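Local coordinates for protein 11S globulin (PDB 5WXU) that binds and sequesters the plant hormone auxin and probably also serves as a hexameric storage protein of the seed, at the interface of chains A and B. Residues are numbered along the deposited sequence; one frame, centred on the assembly and turned at random. Chains: chain A/B, 11S globulin.

Contact 1: the interface of chains A and B. Residues chain A 285-286, 288-289; chain B 414-416.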
loop_
_atom_site.group_PDB
_atom_site.type_symbol
_atom_site.label_atom_id
_atom_site.label_comp_id
_atom_site.label_asym_id
_atom_site.label_seq_id
_atom_site.Cartn_x
_atom_site.Cartn_y
_atom_site.Cartn_z
ATOM N N GLY A 285 -11.422 20.059 -6.280
ATOM C CA GLY A 285 -10.149 19.897 -5.571
ATOM C C GLY A 285 -10.271 18.975 -4.344
ATOM O O GLY A 285 -11.233 18.199 -4.256
ATOM N N TYR A 286 -9.294 19.094 -3.443
ATOM C CA TYR A 286 -9.242 18.345 -2.195
ATOM C C TYR A 286 -10.511 18.462 -1.330
ATOM O O TYR A 286 -10.866 17.523 -0.598
ATOM C CB TYR A 286 -7.974 18.781 -1.415
ATOM C CG TYR A 286 -6.699 18.335 -2.103
ATOM C CD1 TYR A 286 -6.559 17.039 -2.567
ATOM C CD2 TYR A 286 -5.647 19.217 -2.328
ATOM C CE1 TYR A 286 -5.401 16.637 -3.216
ATOM C CE2 TYR A 286 -4.485 18.821 -2.962
ATOM C CZ TYR A 286 -4.369 17.536 -3.399
ATOM O OH TYR A 286 -3.221 17.165 -4.026
ATOM N N GLU A 288 -13.479 18.131 -2.275
ATOM C CA GLU A 288 -14.394 17.051 -2.700
ATOM C C GLU A 288 -13.981 15.675 -2.249
ATOM O O GLU A 288 -14.776 14.727 -2.412
ATOM C CB GLU A 288 -14.480 16.963 -4.225
ATOM C CG GLU A 288 -14.779 18.246 -4.982
ATOM C CD GLU A 288 -14.480 18.075 -6.478
ATOM O OE1 GLU A 288 -13.315 18.132 -6.896
ATOM O OE2 GLU A 288 -15.425 17.857 -7.225
ATOM N N THR A 289 -12.760 15.506 -1.739
ATOM C CA THR A 289 -12.267 14.145 -1.504
ATOM C C THR A 289 -11.882 14.001 -0.013
ATOM O O THR A 289 -12.778 13.650 0.786
ATOM C CB THR A 289 -11.146 13.753 -2.494
ATOM O OG1 THR A 289 -10.024 14.636 -2.375
ATOM C CG2 THR A 289 -11.677 13.753 -3.966
ATOM N N ALA B 414 -12.060 11.392 -8.114
ATOM C CA ALA B 414 -12.180 12.332 -9.200
ATOM C C ALA B 414 -12.330 13.727 -8.632
ATOM O O ALA B 414 -13.149 13.991 -7.723
ATOM C CB ALA B 414 -13.390 11.947 -10.115
ATOM N N LYS B 415 -11.513 14.623 -9.165
ATOM C CA LYS B 415 -11.569 16.001 -8.737
ATOM C C LYS B 415 -11.732 16.978 -9.881
ATOM O O LYS B 415 -11.288 16.728 -11.024
ATOM C CB LYS B 415 -10.265 16.353 -8.068
ATOM C CG LYS B 415 -10.145 15.724 -6.680
ATOM C CD LYS B 415 -8.811 16.026 -6.004
ATOM C CE LYS B 415 -7.710 15.163 -6.583
ATOM N NZ LYS B 415 -7.838 13.726 -6.169
ATOM N N ALA B 416 -12.353 18.085 -9.548
ATOM C CA ALA B 416 -12.486 19.160 -10.529
ATOM C C ALA B 416 -11.657 20.376 -10.105
ATOM O O ALA B 416 -11.301 20.541 -8.932
ATOM C CB ALA B 416 -13.927 19.496 -10.668
HETATM O O HOH W 1 -15.212 15.643 -8.939
#
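A:Glu288 turns toward B:Ala416 because its CG stands anti to the carbonyl carbon (chi1 -51°) and its chain then runs out extended, carrying the carboxylate to the backbone of chain B. There OE1 accepts the backbone N of B:Ala416 at 2.8 Å, nearly straight at the hydrogen (171°), through the syn lone pair. OE1 of A:Glu288 also takes the N of A:Gly285 at 2.8 Å, from above the carboxylate plane. A:Gly285 begins a modelled segment, and in this family the precursor is cleaved before such a glycine, so its nitrogen is probably the amino terminus of the basic chain; a positive charge there would help to stabilise the carboxylate. Across the interface the N of A:Gly285 gives a hydrogen bond of 2.7 Å to the carbonyl O of B:Ala416, in the carbonyl plane. B:Ala416 is thus read at both its N and its O. An alanine in place of A:Glu288 would take away the carboxylate, and would probably strand the B:Ala416 N-H without its acceptor and leave the A:Gly285 terminus less firmly fixed, without the negative charge beside it. B:Lys415 buries more surface than any other residue of the patch. Its first torsion (chi1 -74°) lays CG over A:Gly285, 3.6 Å from the carbonyl O of that residue. The stem meets A:Thr289 at about a right angle, with CG of B:Lys415 3.7 Å from the methyl CG2 of A:Thr289, and the chain bends further out, at chi3 and chi4. Water 1 lies 2.8 Å from OE2 of A:Glu288 and 2.9 Å from the carbonyl O of B:Ala414.

Contact 2: the interface of chains A and B. Residues chain A 288-289, 292-293; chain B 306, 317, 319, 322.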
loop_
_atom_site.group_PDB
_atom_site.type_symbol
_atom_site.label_atom_id
_atom_site.label_comp_id
_atom_site.label_asym_id
_atom_site.label_seq_id
_atom_site.Cartn_x
_atom_site.Cartn_y
_atom_site.Cartn_z
ATOM N N GLU A 288 -13.479 18.131 -2.275
ATOM C CA GLU A 288 -14.394 17.051 -2.700
ATOM C C GLU A 288 -13.981 15.675 -2.249
ATOM O O GLU A 288 -14.776 14.727 -2.412
ATOM C CB GLU A 288 -14.480 16.963 -4.225
ATOM C CG GLU A 288 -14.779 18.246 -4.982
ATOM C CD GLU A 288 -14.480 18.075 -6.478
ATOM O OE1 GLU A 288 -13.315 18.132 -6.896
ATOM O OE2 GLU A 288 -15.425 17.857 -7.225
ATOM N N THR A 289 -12.760 15.506 -1.739
ATOM C CA THR A 289 -12.267 14.145 -1.504
ATOM C C THR A 289 -11.882 14.001 -0.013
ATOM O O THR A 289 -12.778 13.650 0.786
ATOM C CB THR A 289 -11.146 13.753 -2.494
ATOM O OG1 THR A 289 -10.024 14.636 -2.375
ATOM C CG2 THR A 289 -11.677 13.753 -3.966
ATOM N N THR A 292 -14.093 15.431 2.621
ATOM C CA THR A 292 -15.445 14.849 2.659
ATOM C C THR A 292 -15.560 13.508 3.352
ATOM O O THR A 292 -16.576 12.860 3.192
ATOM C CB THR A 292 -16.059 14.605 1.227
ATOM O OG1 THR A 292 -15.367 13.554 0.432
ATOM C CG2 THR A 292 -16.158 15.917 0.527
ATOM N N VAL A 293 -14.496 13.078 4.015
ATOM C CA VAL A 293 -14.405 11.702 4.496
ATOM C C VAL A 293 -15.708 11.381 5.276
ATOM O O VAL A 293 -16.192 12.197 6.106
ATOM C CB VAL A 293 -13.095 11.479 5.272
ATOM C CG1 VAL A 293 -13.016 12.401 6.493
ATOM C CG2 VAL A 293 -12.929 10.051 5.790
ATOM N N ASP B 306 -22.069 17.724 0.808
ATOM C CA ASP B 306 -20.677 18.045 1.163
ATOM C C ASP B 306 -20.374 19.514 0.920
ATOM O O ASP B 306 -19.595 20.114 1.660
ATOM C CB ASP B 306 -19.729 17.141 0.378
ATOM C CG ASP B 306 -19.885 15.660 0.738
ATOM O OD1 ASP B 306 -19.921 15.372 1.926
ATOM O OD2 ASP B 306 -20.083 14.832 -0.156
ATOM N N THR B 317 -20.837 14.242 -2.758
ATOM C CA THR B 317 -19.777 13.528 -3.492
ATOM C C THR B 317 -19.725 12.095 -2.964
ATOM O O THR B 317 -19.975 11.871 -1.794
ATOM C CB THR B 317 -18.392 14.142 -3.225
ATOM O OG1 THR B 317 -18.086 14.009 -1.809
ATOM C CG2 THR B 317 -18.401 15.491 -3.668
ATOM N N ASN B 319 -16.971 9.009 -3.209
ATOM C CA ASN B 319 -15.729 8.504 -3.642
ATOM C C ASN B 319 -15.156 7.568 -2.561
ATOM O O ASN B 319 -15.906 7.183 -1.645
ATOM C CB ASN B 319 -14.728 9.636 -3.945
ATOM C CG ASN B 319 -14.540 10.560 -2.793
ATOM O OD1 ASN B 319 -14.289 10.184 -1.614
ATOM N ND2 ASN B 319 -14.674 11.855 -3.127
ATOM N N ASN B 322 -15.534 7.637 1.135
ATOM C CA ASN B 322 -16.893 7.406 1.605
ATOM C C ASN B 322 -17.280 5.884 1.477
ATOM O O ASN B 322 -17.849 5.308 2.411
ATOM C CB ASN B 322 -17.935 8.278 0.808
ATOM C CG ASN B 322 -17.518 9.779 0.618
ATOM O OD1 ASN B 322 -17.527 10.403 -0.521
ATOM N ND2 ASN B 322 -17.167 10.390 1.733
HETATM O O HOH W 2 -19.402 12.762 2.503
#
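A:Thr292 meets B:Asp306, B:Thr317 and B:Asn322 across the interface and hides the most surface here, with A:Glu288 and B:Thr317 following. Its CG2, anti to its own carbonyl carbon, lies 3.7 Å from the carboxylate carbon CG of B:Asp306, and the two side chains cross at about a right angle. Toward B:Thr317 the approach is tip to tip, CG2 of A:Thr292 facing OG1 of B:Thr317 at 3.6 Å, a packing contact with no hydrogen bond assigned between the hydroxyls. The hydroxyl OG1 of A:Thr292 is instead turned back on its own chain, donating to the carbonyl O of A:Thr289 at 2.6 Å, in plane and on a lone pair. Its one hydrogen is probably shared, OG1 of A:Thr292 also lying 3.1 Å from the O of A:Glu288, above that carbonyl plane. This ties the two short 3-10 helices together and helps to position the carbonyl of A:Glu288, which chain B also uses. The O of A:Glu288 receives ND2 of B:Asn319 at 3.0 Å from the face opposite to A:Thr292 OG1, with the acceptor lying in the amide plane. The hydroxyl and backbone N of B:Thr317 both go to OD2 of B:Asp306; the bond from N of B:Thr317 to OD2 of B:Asp306 measures 2.8 Å and uses the anti lone pair, so the aspartate organises its own side of the interface. In a matching way B:Asn322 ND2 gives a bond of 2.9 Å to the carbonyl O of A:Thr292 from above its plane, while OD1 of B:Asn322 accepts the backbone N of B:Asn319 at 3.1 Å, which settles which way the amide is turned. Water 2 joins the O of A:Thr292 to OD1 of B:Asp306. By capturing backbone carbonyls near A:Cys291, whose disulfide joins the acidic and basic chains of one subunit, the patch probably helps to hold two subunits of opposite trimers together in the hexamer.

Contact 1 and contact 2 are neighbours, their C-alpha centres about 8 Å apart, and both use A:Glu288 and A:Thr289. A:Glu288 works in two directions, its carboxylate in contact 1 and its backbone carbonyl in contact 2, so one residue couples the start of the probable basic chain to the 3-10 helix 290-292. On chain B the partners come from stretches far apart in sequence, strand 416-418 and its approach in contact 1, strand 313-318 and nearby loops in contact 2. The two-fold axis repeats both with the chains exchanged, which suits the face-to-face joining of trimers into the hexamer.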